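Local coordinates for protein gamma-glutamyltranspeptidase (Streptomyces lincolnensis, PDB 6J3A) that probably transfers or cleaves gamma-glutamyl-type groups, as a homologue of the LmbA-like gamma-glutamyltranspeptidases of the N-terminal nucleophile hydrolase clan, at residues A[185-191]-A[450-454]. Sequence-based numbering, arbitrary orientation.
Sequences NPTLAAT and PELGF
Asn185, the N-cap of helix 186-200, joins the helix start to Gly453 in the loop between strands 448-449 and 454-455 of this gamma-glutamyltranspeptidase fold. From CB, which points toward the loop, CG swings anti to the backbone N (chi1 -172°) and the amide forks. OD1 accepts Leu188 N at 3.0 Å, the capping bond, with the donor well above the carbonyl plane; ND2 donates to Gly453 O at 3.1 Å, nearly straight (172°) and with that oxygen in the amide plane. With an alanine here, Leu188 N is likely to lose its cap and Gly453 O this side-chain donor. Gly453 CA comes to 4.2 Å from Leu188 N, and a CB on it would run into that nitrogen. One turn on, Thr191 OG1 sits 2.8 Å from Leu452 O and 2.9 Å from Thr187 O. Thr187 CG2 rests against the loop backbone, 3.6 Å from both Pro450 O and Leu452 C. Leu452 also packs on Phe220 and Ala224 of helix 220-229, and Glu451 OE2 forms a salt bridge with Arg227 NH1. Leu452 CB lies above one face of the Phe454 ring, offset toward its rim, while Leu188 CD1 approaches that ring obliquely, 3.7 Å from Phe454 CD2.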
loop_
_atom_site.group_PDB
_atom_site.type_symbol
_atom_site.label_atom_id
_atom_site.label_comp_id
_atom_site.label_asym_id
_atom_site.label_seq_id
_atom_site.Cartn_x
_atom_site.Cartn_y
_atom_site.Cartn_z
ATOM N N ASN A 185 10.912 -8.598 -21.721
ATOM C CA ASN A 185 12.235 -8.379 -22.272
ATOM C C ASN A 185 13.000 -9.707 -22.150
ATOM O O ASN A 185 13.795 -9.883 -21.224
ATOM C CB ASN A 185 12.940 -7.225 -21.548
ATOM C CG ASN A 185 14.253 -6.821 -22.212
ATOM O OD1 ASN A 185 14.892 -7.610 -22.919
ATOM N ND2 ASN A 185 14.672 -5.588 -21.966
ATOM N N PRO A 186 12.751 -10.647 -23.083
ATOM C CA PRO A 186 13.414 -11.968 -23.017
ATOM C C PRO A 186 14.939 -11.924 -23.141
ATOM O O PRO A 186 15.612 -12.808 -22.615
ATOM C CB PRO A 186 12.793 -12.762 -24.181
ATOM C CG PRO A 186 12.130 -11.751 -25.054
ATOM C CD PRO A 186 11.822 -10.541 -24.224
ATOM N N THR A 187 15.472 -10.919 -23.833
ATOM C CA THR A 187 16.919 -10.760 -23.957
ATOM C C THR A 187 17.567 -10.411 -22.603
ATOM O O THR A 187 18.552 -11.035 -22.197
ATOM C CB THR A 187 17.284 -9.709 -25.023
ATOM O OG1 THR A 187 16.617 -10.009 -26.256
ATOM C CG2 THR A 187 18.779 -9.708 -25.272
ATOM N N LEU A 188 17.015 -9.418 -21.914
ATOM C CA LEU A 188 17.512 -9.046 -20.587
ATOM C C LEU A 188 17.456 -10.251 -19.659
ATOM O O LEU A 188 18.399 -10.523 -18.904
ATOM C CB LEU A 188 16.704 -7.881 -20.011
ATOM C CG LEU A 188 16.917 -7.534 -18.532
ATOM C CD1 LEU A 188 18.333 -7.075 -18.256
ATOM C CD2 LEU A 188 15.936 -6.468 -18.094
ATOM N N ALA A 189 16.351 -10.978 -19.734
ATOM C CA ALA A 189 16.196 -12.202 -18.971
ATOM C C ALA A 189 17.303 -13.199 -19.297
ATOM O O ALA A 189 17.920 -13.743 -18.388
ATOM C CB ALA A 189 14.842 -12.819 -19.238
ATOM N N ALA A 190 17.552 -13.419 -20.590
ATOM C CA ALA A 190 18.645 -14.308 -21.058
ATOM C C ALA A 190 20.039 -13.891 -20.546
ATOM O O ALA A 190 20.896 -14.743 -20.224
ATOM C CB ALA A 190 18.652 -14.378 -22.578
ATOM N N THR A 191 20.236 -12.576 -20.470
ATOM C CA THR A 191 21.493 -11.975 -20.036
ATOM C C THR A 191 21.840 -12.300 -18.580
ATOM O O THR A 191 22.995 -12.640 -18.286
ATOM C CB THR A 191 21.467 -10.443 -20.241
ATOM O OG1 THR A 191 21.208 -10.156 -21.618
ATOM C CG2 THR A 191 22.805 -9.788 -19.838
ATOM N N PRO A 450 22.184 -4.806 -28.410
ATOM C CA PRO A 450 21.289 -5.873 -28.884
ATOM C C PRO A 450 21.456 -7.213 -28.155
ATOM O O PRO A 450 20.445 -7.842 -27.825
ATOM C CB PRO A 450 21.604 -5.990 -30.387
ATOM C CG PRO A 450 22.917 -5.329 -30.587
ATOM C CD PRO A 450 23.134 -4.369 -29.452
ATOM N N GLU A 451 22.691 -7.608 -27.849
ATOM C CA GLU A 451 22.923 -8.912 -27.193
ATOM C C GLU A 451 22.674 -8.900 -25.676
ATOM O O GLU A 451 22.713 -9.961 -25.032
ATOM C CB GLU A 451 24.299 -9.527 -27.532
ATOM C CG GLU A 451 25.528 -8.641 -27.396
ATOM C CD GLU A 451 25.863 -7.873 -28.674
ATOM O OE1 GLU A 451 25.285 -6.781 -28.870
ATOM O OE2 GLU A 451 26.706 -8.350 -29.470
ATOM N N LEU A 452 22.388 -7.716 -25.120
ATOM C CA LEU A 452 22.084 -7.571 -23.688
ATOM C C LEU A 452 20.628 -7.239 -23.341
ATOM O O LEU A 452 20.106 -7.716 -22.328
ATOM C CB LEU A 452 23.000 -6.524 -23.071
ATOM C CG LEU A 452 24.493 -6.800 -23.204
ATOM C CD1 LEU A 452 25.233 -5.694 -22.472
ATOM C CD2 LEU A 452 24.927 -8.183 -22.700
ATOM N N GLY A 453 19.993 -6.408 -24.158
ATOM C CA GLY A 453 18.598 -6.062 -23.960
ATOM C C GLY A 453 18.380 -4.704 -23.333
ATOM O O GLY A 453 17.238 -4.312 -23.135
ATOM N N PHE A 454 19.456 -3.985 -23.021
ATOM C CA PHE A 454 19.345 -2.655 -22.403
ATOM C C PHE A 454 20.422 -1.722 -22.959
ATOM O O PHE A 454 21.435 -2.202 -23.463
ATOM C CB PHE A 454 19.452 -2.737 -20.870
ATOM C CG PHE A 454 20.681 -3.450 -20.391
ATOM C CD1 PHE A 454 21.882 -2.769 -20.225
ATOM C CD2 PHE A 454 20.646 -4.813 -20.119
ATOM C CE1 PHE A 454 23.017 -3.439 -19.787
ATOM C CE2 PHE A 454 21.781 -5.482 -19.680
ATOM C CZ PHE A 454 22.967 -4.794 -19.513
#